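Hypothetical protein TTHA1606 (Thermus thermophilus, PDB 2YYB) is of unknown function but belongs to the GTP cyclohydrolase I type 2/NIF3 family and probably binds a pair of divalent metal cations. Local coordinates at residues Leu184-Pro190 against Asn204-His210; Glu56-Leu61 against Trp233-Asp237; Gln21-Asn26 against Ala95-Pro99; Met1-Leu6 against Glu31-Val36; Thr122-Val126 against Leu176-Asp181. All coordinates share one frame. Residues are numbered along the deposited sequence.

Contact 1. Residues Leu184-Pro190 against Asn204-His210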
# COMPACT_ATOMS: atom_id res chain seq x y z
N LEU A 184 -0.91 33.67 16.32
CA LEU A 184 -2.03 33.71 15.40
C LEU A 184 -1.78 32.82 14.21
O LEU A 184 -0.63 32.62 13.80
CB LEU A 184 -2.27 35.14 14.91
CG LEU A 184 -3.24 35.30 13.73
CD1 LEU A 184 -4.58 34.70 14.06
CD2 LEU A 184 -3.40 36.77 13.43
N PHE A 185 -2.87 32.30 13.66
CA PHE A 185 -2.83 31.43 12.50
C PHE A 185 -3.87 31.98 11.53
O PHE A 185 -5.02 32.23 11.90
CB PHE A 185 -3.17 30.00 12.88
CG PHE A 185 -3.24 29.05 11.71
CD1 PHE A 185 -2.16 28.86 10.87
CD2 PHE A 185 -4.40 28.30 11.48
CE1 PHE A 185 -2.21 27.94 9.82
CE2 PHE A 185 -4.45 27.39 10.43
CZ PHE A 185 -3.36 27.21 9.60
N VAL A 186 -3.44 32.20 10.29
CA VAL A 186 -4.29 32.73 9.25
C VAL A 186 -4.50 31.70 8.17
O VAL A 186 -3.54 31.14 7.65
CB VAL A 186 -3.66 33.96 8.59
CG1 VAL A 186 -4.60 34.51 7.51
CG2 VAL A 186 -3.36 35.01 9.63
N THR A 187 -5.76 31.43 7.83
CA THR A 187 -6.05 30.49 6.77
C THR A 187 -7.39 30.89 6.15
O THR A 187 -7.96 31.91 6.54
CB THR A 187 -6.06 29.01 7.29
OG1 THR A 187 -6.03 28.11 6.17
CG2 THR A 187 -7.28 28.74 8.12
N GLY A 188 -7.89 30.12 5.20
CA GLY A 188 -9.15 30.52 4.60
C GLY A 188 -10.42 29.81 5.04
O GLY A 188 -11.37 30.46 5.44
N GLU A 189 -10.43 28.49 4.97
CA GLU A 189 -11.64 27.74 5.29
C GLU A 189 -11.68 27.10 6.67
O GLU A 189 -10.74 26.40 7.06
CB GLU A 189 -11.88 26.68 4.21
CG GLU A 189 -13.34 26.51 3.81
CD GLU A 189 -13.52 25.77 2.47
OE1 GLU A 189 -14.67 25.69 1.98
OE2 GLU A 189 -12.52 25.28 1.92
N PRO A 190 -12.76 27.34 7.43
CA PRO A 190 -12.98 26.81 8.77
C PRO A 190 -13.62 25.42 8.76
O PRO A 190 -14.52 25.15 7.96
CB PRO A 190 -13.91 27.85 9.38
CG PRO A 190 -14.81 28.15 8.25
CD PRO A 190 -13.81 28.33 7.10
N ASN A 204 -5.20 31.32 18.33
CA ASN A 204 -5.93 32.43 17.74
C ASN A 204 -5.97 32.01 16.28
O ASN A 204 -4.93 31.66 15.71
CB ASN A 204 -5.14 33.73 17.86
CG ASN A 204 -5.40 34.47 19.16
OD1 ASN A 204 -4.53 35.22 19.62
ND2 ASN A 204 -6.58 34.27 19.75
N VAL A 205 -7.16 32.02 15.69
CA VAL A 205 -7.28 31.63 14.29
C VAL A 205 -8.23 32.55 13.57
O VAL A 205 -9.31 32.84 14.09
CB VAL A 205 -7.80 30.18 14.12
CG1 VAL A 205 -7.91 29.83 12.64
CG2 VAL A 205 -6.89 29.21 14.83
N ILE A 206 -7.83 33.00 12.39
CA ILE A 206 -8.68 33.88 11.58
C ILE A 206 -8.94 33.17 10.24
O ILE A 206 -7.99 32.81 9.54
CB ILE A 206 -8.00 35.25 11.24
CG1 ILE A 206 -7.63 36.01 12.51
CG2 ILE A 206 -8.95 36.09 10.38
CD1 ILE A 206 -8.80 36.59 13.23
N TYR A 207 -10.22 32.99 9.91
CA TYR A 207 -10.62 32.35 8.64
C TYR A 207 -11.08 33.45 7.69
O TYR A 207 -12.14 34.03 7.89
CB TYR A 207 -11.76 31.34 8.88
CG TYR A 207 -11.31 30.15 9.69
CD1 TYR A 207 -10.36 29.27 9.18
CD2 TYR A 207 -11.77 29.95 11.00
CE1 TYR A 207 -9.86 28.22 9.96
CE2 TYR A 207 -11.27 28.90 11.78
CZ TYR A 207 -10.32 28.04 11.25
OH TYR A 207 -9.79 27.03 12.01
N ALA A 208 -10.29 33.72 6.66
CA ALA A 208 -10.62 34.79 5.72
C ALA A 208 -11.21 34.36 4.37
O ALA A 208 -11.28 35.18 3.43
CB ALA A 208 -9.40 35.67 5.51
N GLY A 209 -11.64 33.11 4.26
CA GLY A 209 -12.23 32.62 3.02
C GLY A 209 -11.26 31.83 2.17
O GLY A 209 -10.10 32.21 2.04
N HIS A 210 -11.71 30.72 1.60
CA HIS A 210 -10.84 29.92 0.75
C HIS A 210 -10.59 30.69 -0.55
O HIS A 210 -9.46 30.78 -1.03
CB HIS A 210 -11.48 28.56 0.45
CG HIS A 210 -10.52 27.52 -0.04
ND1 HIS A 210 -9.64 27.75 -1.08
CD2 HIS A 210 -10.34 26.23 0.33
CE1 HIS A 210 -8.95 26.65 -1.32
NE2 HIS A 210 -9.36 25.71 -0.48
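Tyr207 lays one face of its ring under Pro190, whose CB sits 3.5 Å from the ring centroid, a CH-pi contact, while Thr187 CG2 approaches Tyr207 CE1 to 3.2 Å. Phe185 and Val205 share that face of the sheet (CD2 to CG1, 4.0 Å); on the other, Leu184 CD1 reaches Ile206 CG1 at 3.7 Å, and helix 141-147 covers both. Strands 184-187 and 204-207 are the parallel neighbours of a beta-alpha-beta crossover through helix 195-200. Their bonds zigzag as parallel pairing requires: Phe185 N to Asn204 O (3.0 Å), Ile206 N to Phe185 O (3.0 Å), Thr187 N to Ile206 O (3.1 Å) and Ala208 N to Thr187 O (3.0 Å). Past the strand ends, Gly209 N still bonds Gly188 O at 2.9 Å; a side chain on Gly188 would collide with Gly209 O and His210 CA. Next comes His210, a predicted ligand of the first metal, as are His65 and Glu214. There, Glu189 OE1 accepts from His192 N of the second subunit.

Contact 2. Residues Glu56-Leu61 against Trp233-Asp237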
# COMPACT_ATOMS: atom_id res chain seq x y z
N GLU A 56 -13.24 37.96 -22.60
CA GLU A 56 -12.11 38.87 -22.45
C GLU A 56 -10.97 38.50 -23.39
O GLU A 56 -9.86 39.02 -23.26
CB GLU A 56 -11.60 38.80 -21.00
CG GLU A 56 -12.58 39.30 -19.94
CD GLU A 56 -12.82 40.80 -20.04
OE1 GLU A 56 -14.00 41.22 -19.92
OE2 GLU A 56 -11.82 41.55 -20.22
N GLU A 57 -11.24 37.59 -24.32
CA GLU A 57 -10.22 37.14 -25.27
C GLU A 57 -8.90 36.72 -24.60
O GLU A 57 -7.81 37.11 -25.04
CB GLU A 57 -9.97 38.21 -26.34
CG GLU A 57 -11.21 38.54 -27.18
CD GLU A 57 -10.97 39.60 -28.25
OE1 GLU A 57 -10.35 39.28 -29.29
OE2 GLU A 57 -11.41 40.75 -28.04
N VAL A 58 -8.99 35.92 -23.54
CA VAL A 58 -7.79 35.46 -22.86
C VAL A 58 -7.20 34.32 -23.68
O VAL A 58 -7.94 33.49 -24.21
CB VAL A 58 -8.12 34.93 -21.44
CG1 VAL A 58 -6.87 34.32 -20.81
CG2 VAL A 58 -8.60 36.06 -20.58
N ASP A 59 -5.87 34.28 -23.79
CA ASP A 59 -5.21 33.21 -24.55
C ASP A 59 -4.55 32.20 -23.62
O ASP A 59 -4.41 31.02 -23.95
CB ASP A 59 -4.10 33.76 -25.47
CG ASP A 59 -4.63 34.66 -26.54
OD1 ASP A 59 -5.64 34.29 -27.18
OD2 ASP A 59 -4.04 35.74 -26.75
N PHE A 60 -4.13 32.68 -22.46
CA PHE A 60 -3.42 31.86 -21.50
C PHE A 60 -4.03 32.09 -20.13
O PHE A 60 -3.73 33.09 -19.47
CB PHE A 60 -1.96 32.27 -21.50
CG PHE A 60 -1.04 31.26 -20.92
CD1 PHE A 60 -0.45 30.29 -21.72
CD2 PHE A 60 -0.75 31.27 -19.55
CE1 PHE A 60 0.42 29.33 -21.17
CE2 PHE A 60 0.11 30.32 -19.00
CZ PHE A 60 0.70 29.36 -19.80
N LEU A 61 -4.89 31.17 -19.72
CA LEU A 61 -5.59 31.22 -18.43
C LEU A 61 -4.80 30.47 -17.35
O LEU A 61 -4.47 29.28 -17.51
CB LEU A 61 -6.98 30.60 -18.56
CG LEU A 61 -7.84 30.62 -17.31
CD1 LEU A 61 -7.83 32.01 -16.71
CD2 LEU A 61 -9.25 30.19 -17.64
N TRP A 233 -2.79 41.48 -18.89
CA TRP A 233 -3.59 40.47 -18.23
C TRP A 233 -4.86 41.03 -17.62
O TRP A 233 -4.99 42.24 -17.43
CB TRP A 233 -2.78 39.72 -17.16
CG TRP A 233 -2.36 40.56 -15.97
CD1 TRP A 233 -1.33 41.44 -15.92
CD2 TRP A 233 -2.99 40.59 -14.67
NE1 TRP A 233 -1.26 42.02 -14.67
CE2 TRP A 233 -2.27 41.52 -13.89
CE3 TRP A 233 -4.08 39.93 -14.10
CZ2 TRP A 233 -2.62 41.81 -12.56
CZ3 TRP A 233 -4.43 40.21 -12.77
CH2 TRP A 233 -3.69 41.15 -12.01
N VAL A 234 -5.80 40.14 -17.33
CA VAL A 234 -7.07 40.51 -16.72
C VAL A 234 -7.40 39.50 -15.63
O VAL A 234 -7.03 38.33 -15.73
CB VAL A 234 -8.19 40.51 -17.76
CG1 VAL A 234 -8.28 39.15 -18.43
CG2 VAL A 234 -9.51 40.85 -17.10
N PHE A 235 -8.07 39.94 -14.57
CA PHE A 235 -8.45 39.03 -13.49
C PHE A 235 -9.91 38.64 -13.69
O PHE A 235 -10.78 39.50 -13.81
CB PHE A 235 -8.27 39.66 -12.11
CG PHE A 235 -8.75 38.79 -10.97
CD1 PHE A 235 -8.07 37.63 -10.62
CD2 PHE A 235 -9.90 39.12 -10.25
CE1 PHE A 235 -8.52 36.82 -9.56
CE2 PHE A 235 -10.36 38.31 -9.20
CZ PHE A 235 -9.67 37.17 -8.86
N LEU A 236 -10.15 37.33 -13.73
CA LEU A 236 -11.49 36.78 -13.91
C LEU A 236 -12.01 36.44 -12.52
O LEU A 236 -11.53 35.51 -11.88
CB LEU A 236 -11.42 35.55 -14.82
CG LEU A 236 -10.79 35.88 -16.18
CD1 LEU A 236 -10.73 34.66 -17.04
CD2 LEU A 236 -11.60 36.95 -16.88
N ASP A 237 -13.01 37.20 -12.08
CA ASP A 237 -13.60 37.07 -10.74
C ASP A 237 -14.84 36.19 -10.63
O ASP A 237 -15.82 36.38 -11.34
CB ASP A 237 -13.93 38.48 -10.24
CG ASP A 237 -14.12 38.54 -8.76
OD1 ASP A 237 -14.66 39.56 -8.27
OD2 ASP A 237 -13.72 37.59 -8.07
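Apolar packing without a single hydrogen bond joins the turn after helix 47-55, and the strand that follows it, to the C-terminal edge strand of the five-stranded mixed sheet. Val58 CG2 meets Val234 CG1 at 3.8 Å and lies 4.4 Å from Leu236 CD1; Leu61 CD1 touches Leu236 CD1 at 3.9 Å. Strands 60-63 and 233-235 are not neighbours, since strand 39-42 runs between them, so only side chains bridge the gap, and the closest CA atoms, those of Glu56 and Val234, are 7.8 Å apart. The turn itself is a Schellman motif. Glu57, with positive phi, is its C-prime residue; on each side of it Glu56 and Val58 direct their CA-to-CB bonds toward residues 233-237. Glu56 touches two residues there, with CG 4.0 Å from Leu236 CD2 and OE2 3.9 Å from Val234 CG2. Ala53 of helix 47-55 packs on both Val58 and Leu236, while Leu61 rests against Ile49 and Phe50 of the same helix.

Contact 3. Residues Gln21-Asn26 against Ala95-Pro99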
# COMPACT_ATOMS: atom_id res chain seq x y z
N GLN A 21 4.34 15.51 -4.90
CA GLN A 21 3.27 14.87 -4.14
C GLN A 21 1.96 15.69 -4.16
O GLN A 21 1.11 15.55 -3.27
CB GLN A 21 3.72 14.64 -2.69
CG GLN A 21 3.79 15.89 -1.80
CD GLN A 21 4.62 17.02 -2.39
OE1 GLN A 21 5.62 16.79 -3.08
NE2 GLN A 21 4.21 18.26 -2.10
N ASP A 22 1.82 16.54 -5.17
CA ASP A 22 0.63 17.36 -5.32
C ASP A 22 -0.32 16.56 -6.20
O ASP A 22 0.04 16.22 -7.34
CB ASP A 22 0.98 18.70 -5.98
CG ASP A 22 -0.12 19.73 -5.86
OD1 ASP A 22 0.14 20.93 -6.14
OD2 ASP A 22 -1.26 19.36 -5.48
N PRO A 23 -1.52 16.22 -5.69
CA PRO A 23 -2.46 15.44 -6.51
C PRO A 23 -2.81 16.13 -7.83
O PRO A 23 -2.90 15.48 -8.87
CB PRO A 23 -3.68 15.28 -5.59
CG PRO A 23 -3.64 16.53 -4.76
CD PRO A 23 -2.16 16.64 -4.43
N SER A 24 -2.96 17.46 -7.79
CA SER A 24 -3.30 18.21 -9.00
C SER A 24 -2.16 18.16 -10.01
O SER A 24 -0.99 18.15 -9.65
CB SER A 24 -3.59 19.67 -8.66
OG SER A 24 -2.40 20.42 -8.65
N LEU A 25 -2.52 18.12 -11.29
CA LEU A 25 -1.54 18.06 -12.36
C LEU A 25 -1.05 19.49 -12.61
O LEU A 25 -1.70 20.25 -13.32
CB LEU A 25 -2.18 17.48 -13.62
CG LEU A 25 -1.29 16.90 -14.71
CD1 LEU A 25 0.17 17.06 -14.32
CD2 LEU A 25 -1.63 15.42 -14.89
N ASN A 26 0.09 19.85 -12.04
CA ASN A 26 0.63 21.19 -12.21
C ASN A 26 1.26 21.40 -13.58
O ASN A 26 1.91 20.50 -14.12
CB ASN A 26 1.62 21.50 -11.09
CG ASN A 26 0.94 21.63 -9.71
OD1 ASN A 26 1.55 21.34 -8.68
ND2 ASN A 26 -0.31 22.09 -9.70
N ALA A 95 -2.35 25.28 -14.79
CA ALA A 95 -2.72 25.18 -13.38
C ALA A 95 -1.49 25.14 -12.47
O ALA A 95 -0.50 24.47 -12.77
CB ALA A 95 -3.62 23.93 -13.17
N ALA A 96 -1.57 25.87 -11.36
CA ALA A 96 -0.48 25.93 -10.37
C ALA A 96 -1.09 25.84 -8.97
O ALA A 96 -1.64 26.82 -8.46
CB ALA A 96 0.31 27.24 -10.53
N HIS A 97 -0.96 24.67 -8.35
CA HIS A 97 -1.52 24.42 -7.02
C HIS A 97 -0.58 24.73 -5.85
O HIS A 97 -0.41 25.89 -5.46
CB HIS A 97 -1.97 22.96 -6.93
CG HIS A 97 -2.82 22.68 -5.73
ND1 HIS A 97 -3.10 21.40 -5.31
CD2 HIS A 97 -3.50 23.50 -4.89
CE1 HIS A 97 -3.91 21.44 -4.27
NE2 HIS A 97 -4.17 22.71 -3.99
N LEU A 98 0.03 23.69 -5.28
CA LEU A 98 0.93 23.88 -4.16
C LEU A 98 2.07 24.85 -4.46
O LEU A 98 2.38 25.72 -3.65
CB LEU A 98 1.52 22.53 -3.69
CG LEU A 98 0.56 21.50 -3.07
CD1 LEU A 98 1.38 20.28 -2.63
CD2 LEU A 98 -0.19 22.08 -1.89
N PRO A 99 2.71 24.71 -5.63
CA PRO A 99 3.81 25.61 -5.98
C PRO A 99 3.46 27.09 -6.02
O PRO A 99 4.31 27.93 -5.76
CB PRO A 99 4.29 25.06 -7.32
CG PRO A 99 3.07 24.46 -7.89
CD PRO A 99 2.44 23.77 -6.73
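Asp22 spends both carboxylate oxygens on the start of helix 98-102. OD1 of Asp22 accepts from Leu98 N at 2.9 Å, and OD2 of Asp22 from His97 ND1 at 2.8 Å, the latter a His-carboxylate hydrogen bond in the plane of the imidazole. A weak bond from Ser24 N to Asp22 OD2 (3.4 Å) curls the loop around the same acid. Further along, the backbones draw together: Asn26 CA makes a CA-H...O contact of 3.5 Å with Ala95 O, where strand 92-95 ends. Packing fills the remainder, with Ser24 OG 3.1 Å from His97 CB and Leu98 CD1 3.5 Å from Gln21 NE2. Leu98 and Pro99 also lean on Phe19, and the His97 ring meets those of Trp69 and His64 edge-to-face. Because His64 and Asp101 are predicted metal ligands and each lies about 4 Å from His97 between side chains, the contact borders the probable dimetal site. The hydrogen bond from His97 ND1 probably helps to orient the imidazole beside that site.

Contact 4. Residues Met1-Leu6 against Glu31-Val36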
# COMPACT_ATOMS: atom_id res chain seq x y z
N MET A 1 3.55 36.11 -27.52
CA MET A 1 4.61 35.22 -26.97
C MET A 1 4.34 33.76 -27.33
O MET A 1 3.19 33.35 -27.47
CB MET A 1 4.69 35.38 -25.45
CG MET A 1 5.61 34.37 -24.78
SD MET A 1 6.24 34.89 -23.17
CE MET A 1 7.60 33.71 -22.95
N ASP A 2 5.41 33.00 -27.51
CA ASP A 2 5.29 31.59 -27.84
C ASP A 2 4.80 30.87 -26.58
O ASP A 2 5.42 30.98 -25.53
CB ASP A 2 6.64 31.04 -28.29
CG ASP A 2 6.61 29.56 -28.53
OD1 ASP A 2 5.49 29.01 -28.63
OD2 ASP A 2 7.69 28.94 -28.63
N ARG A 3 3.69 30.14 -26.70
CA ARG A 3 3.12 29.43 -25.56
C ARG A 3 4.06 28.42 -24.93
O ARG A 3 4.08 28.26 -23.72
CB ARG A 3 1.82 28.71 -25.97
CG ARG A 3 1.39 27.57 -25.04
CD ARG A 3 1.57 26.24 -25.76
NE ARG A 3 0.51 26.07 -26.74
CZ ARG A 3 0.59 25.32 -27.84
NH1 ARG A 3 1.69 24.65 -28.13
NH2 ARG A 3 -0.45 25.25 -28.66
N ASP A 4 4.83 27.74 -25.76
CA ASP A 4 5.74 26.74 -25.24
C ASP A 4 6.87 27.33 -24.39
O ASP A 4 7.37 26.67 -23.48
CB ASP A 4 6.28 25.91 -26.42
CG ASP A 4 5.17 25.11 -27.10
OD1 ASP A 4 5.24 24.90 -28.33
OD2 ASP A 4 4.23 24.69 -26.40
N GLU A 5 7.26 28.58 -24.66
CA GLU A 5 8.30 29.21 -23.85
C GLU A 5 7.67 29.68 -22.54
O GLU A 5 8.29 29.60 -21.48
CB GLU A 5 8.90 30.41 -24.56
CG GLU A 5 9.49 30.09 -25.90
CD GLU A 5 10.03 31.33 -26.58
OE1 GLU A 5 9.51 32.44 -26.29
OE2 GLU A 5 10.96 31.19 -27.41
N LEU A 6 6.45 30.19 -22.64
CA LEU A 6 5.73 30.65 -21.47
C LEU A 6 5.56 29.45 -20.52
O LEU A 6 5.78 29.56 -19.32
CB LEU A 6 4.35 31.20 -21.85
CG LEU A 6 3.85 32.47 -21.13
CD1 LEU A 6 2.31 32.43 -21.01
CD2 LEU A 6 4.50 32.58 -19.76
N GLU A 31 -4.12 22.46 -23.76
CA GLU A 31 -3.43 23.22 -24.79
C GLU A 31 -4.40 24.09 -25.61
O GLU A 31 -5.54 23.72 -25.83
CB GLU A 31 -2.67 22.24 -25.68
CG GLU A 31 -1.90 22.86 -26.85
CD GLU A 31 -1.33 21.78 -27.78
OE1 GLU A 31 -0.40 21.07 -27.36
OE2 GLU A 31 -1.83 21.64 -28.91
N GLY A 32 -3.91 25.27 -26.03
CA GLY A 32 -4.67 26.23 -26.82
C GLY A 32 -3.77 26.85 -27.88
O GLY A 32 -2.84 26.19 -28.36
N LYS A 33 -4.03 28.10 -28.26
CA LYS A 33 -3.24 28.80 -29.27
C LYS A 33 -1.74 28.78 -28.98
O LYS A 33 -1.32 28.89 -27.82
CB LYS A 33 -3.62 30.28 -29.35
CG LYS A 33 -5.02 30.61 -29.72
CD LYS A 33 -5.28 32.08 -29.40
CE LYS A 33 -6.73 32.41 -29.70
NZ LYS A 33 -7.15 33.77 -29.24
N ARG A 34 -0.94 28.70 -30.04
CA ARG A 34 0.50 28.71 -29.85
C ARG A 34 1.03 30.15 -29.63
O ARG A 34 2.11 30.33 -29.07
CB ARG A 34 1.21 28.08 -31.04
CG ARG A 34 2.68 27.78 -30.79
CD ARG A 34 3.35 27.07 -31.98
NE ARG A 34 4.66 26.53 -31.63
CZ ARG A 34 5.69 27.25 -31.16
NH1 ARG A 34 5.56 28.56 -30.98
NH2 ARG A 34 6.84 26.65 -30.86
N THR A 35 0.26 31.16 -30.03
CA THR A 35 0.70 32.54 -29.86
C THR A 35 -0.12 33.27 -28.80
O THR A 35 -1.28 33.62 -29.01
CB THR A 35 0.66 33.32 -31.20
OG1 THR A 35 1.63 32.77 -32.10
CG2 THR A 35 0.99 34.77 -31.00
N VAL A 36 0.51 33.51 -27.65
CA VAL A 36 -0.17 34.17 -26.55
C VAL A 36 -0.09 35.68 -26.65
O VAL A 36 0.97 36.24 -26.87
CB VAL A 36 0.43 33.72 -25.19
CG1 VAL A 36 -0.35 34.31 -24.05
CG2 VAL A 36 0.39 32.21 -25.10
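Backbone hydrogen bonds come first, for they set the register between the N-terminus and the loop linking strands 27-30 and 39-42. Met1 N donates to Val36 O at 2.7 Å, Val36 N returns a bond to Met1 O at 2.7 Å, and Arg3 N reaches Arg34 O at 2.9 Å, so that Asp2 and Thr35 form a single beta bridge just before helix 3-13. Asp2 is the N-cap of that helix, its OD1 accepting from Asp4 N at 3.2 Å. The charged group is a salt-bridge network. Asp2 OD1 pairs with Arg34 NH1 at a modelled 2.4 Å, a position not fully certain, and Asp4 OD1 lies 3.5 Å from Arg34 NH2, over the face of the guanidinium. Arg3 NH1 pairs with its neighbour Asp4 through OD2 at 3.1 Å. The Arg3 guanidinium, flanked by Glu31 CG and Arg34 CA on opposite faces, also gives a hydrogen bond from NH2 to Gly32 O (2.6 Å). Glu31 itself turns chiefly to Gly77 N of the third subunit. Apolar contact is modest: Arg3 CB to Val36 CG2 at 3.9 Å and Leu6 CD1 to Val36 CG1 at 4.5 Å, beside Phe60. Polar bonding therefore dominates here, tying the first turn of the helix to the loop while an apolar side faces the sheet.

Contact 5. Residues Thr122-Val126 against Leu176-Asp181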
# COMPACT_ATOMS: atom_id res chain seq x y z
N THR A 122 9.67 33.83 6.68
CA THR A 122 10.38 32.56 6.54
C THR A 122 9.35 31.49 6.26
O THR A 122 8.32 31.45 6.90
CB THR A 122 11.11 32.20 7.83
OG1 THR A 122 11.66 30.88 7.72
CG2 THR A 122 10.14 32.24 9.02
N PRO A 123 9.62 30.59 5.30
CA PRO A 123 8.65 29.53 4.98
C PRO A 123 8.25 28.61 6.15
O PRO A 123 9.05 28.34 7.04
CB PRO A 123 9.31 28.79 3.82
CG PRO A 123 10.75 29.02 4.04
CD PRO A 123 10.80 30.47 4.44
N TRP A 124 7.00 28.15 6.10
CA TRP A 124 6.41 27.27 7.10
C TRP A 124 5.48 26.32 6.36
O TRP A 124 4.42 26.72 5.88
CB TRP A 124 5.60 28.08 8.10
CG TRP A 124 5.32 27.39 9.38
CD1 TRP A 124 6.07 27.44 10.51
CD2 TRP A 124 4.17 26.59 9.70
NE1 TRP A 124 5.47 26.72 11.51
CE2 TRP A 124 4.30 26.19 11.04
CE3 TRP A 124 3.05 26.17 8.97
CZ2 TRP A 124 3.35 25.38 11.68
CZ3 TRP A 124 2.10 25.38 9.60
CH2 TRP A 124 2.26 24.99 10.94
N ASP A 125 5.88 25.06 6.28
CA ASP A 125 5.12 24.03 5.57
C ASP A 125 4.98 24.45 4.11
O ASP A 125 5.36 25.56 3.73
CB ASP A 125 3.72 23.84 6.16
CG ASP A 125 3.00 22.64 5.56
OD1 ASP A 125 3.22 21.51 6.05
OD2 ASP A 125 2.23 22.82 4.60
N VAL A 126 4.42 23.56 3.30
CA VAL A 126 4.22 23.88 1.89
C VAL A 126 3.30 25.08 1.88
O VAL A 126 2.87 25.56 2.93
CB VAL A 126 3.51 22.75 1.08
CG1 VAL A 126 4.11 21.37 1.43
CG2 VAL A 126 1.99 22.80 1.33
N LEU A 176 -3.35 21.57 9.30
CA LEU A 176 -2.07 21.94 9.91
C LEU A 176 -2.17 22.50 11.34
O LEU A 176 -1.15 22.82 11.95
CB LEU A 176 -1.34 22.98 9.05
CG LEU A 176 -0.63 22.54 7.76
CD1 LEU A 176 -0.36 23.76 6.87
CD2 LEU A 176 0.67 21.82 8.12
N LEU A 177 -3.39 22.62 11.87
CA LEU A 177 -3.61 23.15 13.21
C LEU A 177 -2.66 22.64 14.30
O LEU A 177 -2.05 23.43 15.01
CB LEU A 177 -5.04 22.88 13.65
CG LEU A 177 -5.75 24.06 14.32
CD1 LEU A 177 -5.71 25.25 13.39
CD2 LEU A 177 -7.18 23.70 14.63
N PRO A 178 -2.53 21.31 14.44
CA PRO A 178 -1.67 20.69 15.44
C PRO A 178 -0.22 21.13 15.50
O PRO A 178 0.43 21.01 16.54
CB PRO A 178 -1.81 19.20 15.12
CG PRO A 178 -2.05 19.20 13.65
CD PRO A 178 -3.08 20.29 13.54
N LYS A 179 0.30 21.65 14.39
CA LYS A 179 1.69 22.09 14.34
C LYS A 179 1.83 23.61 14.53
O LYS A 179 2.92 24.12 14.76
CB LYS A 179 2.32 21.65 13.02
CG LYS A 179 2.41 20.14 12.85
CD LYS A 179 3.03 19.76 11.51
CE LYS A 179 3.54 18.31 11.49
NZ LYS A 179 2.46 17.28 11.63
N VAL A 180 0.72 24.33 14.43
CA VAL A 180 0.73 25.77 14.59
C VAL A 180 1.37 26.15 15.91
O VAL A 180 0.93 25.71 16.97
CB VAL A 180 -0.70 26.36 14.55
CG1 VAL A 180 -0.66 27.84 14.87
CG2 VAL A 180 -1.31 26.15 13.18
N ASP A 181 2.40 26.99 15.84
CA ASP A 181 3.08 27.42 17.05
C ASP A 181 3.31 28.94 17.08
O ASP A 181 4.37 29.42 17.49
CB ASP A 181 4.40 26.66 17.17
CG ASP A 181 5.47 27.17 16.22
OD1 ASP A 181 5.15 27.53 15.07
OD2 ASP A 181 6.65 27.21 16.63
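Leu176 opens the segment by pointing at the opposing loop: its CD1 lies 4.0 Å from Trp124 CZ3, and its CD2 comes within 3.3 Å of Asp125 OD1. The next two residues, Leu177 and Pro178, stay clear of residues 122-126; Leu177 instead packs under helix 195-200 and against Phe185 of strand 184-187. Residues 176-179 belong to a 3-10 segment begun earlier, with Lys179 N bonded to Leu176 O at 3.1 Å and Val180 N to Leu177 O at 3.0 Å, in the connection from strand 166-169 to its parallel neighbour 184-187 in the four-stranded mixed sheet. This connection presents Leu176 and Lys179 on one side, toward the long loop between helices 108-114 and 141-147, and Trp124 is the residue of that loop that fills the space. Lys179 offers its backbone and the root of its side chain: the carbonyl O is 3.4 Å from Trp124 CZ2, near the ring plane, and CB is 3.9 Å from Trp124 CH2, whereas the end of the lysine leads away. Val180 sends its CA-to-CB bond away from the loop, yet N stands 3.9 Å from Trp124 CH2 at the indole edge and CG2 lies 4.4 Å from the same atom. Last comes Asp181, with OD1 3.7 Å from Trp124 NE1; the acid's salt bridge is to Arg131, whose side chain also touches Trp124, as does Ile167.

Burial alone does not set the chemistry of these five contacts. Contacts 1 and 2 are buried, yet the first pairs adjacent strands by backbone bonds while the second spans non-adjacent strands with side chains alone; they serve different sheets, on opposite sides of the chain's centre. Contact 5, at the surface, backs onto contact 1 where Val180 and Leu177 pack on Phe185. Contact 4, partly buried and rich in charge, meets contact 2 through the Lys33-Asp59 salt bridge and through Phe60 against Leu6 and Val36. Contact 3, partly buried and the nearest to the chain's centre, touches contact 5 at Leu98 and Val126. Contacts 1 and 3 approach the predicted metal site, whereas contact 4 lies away from it.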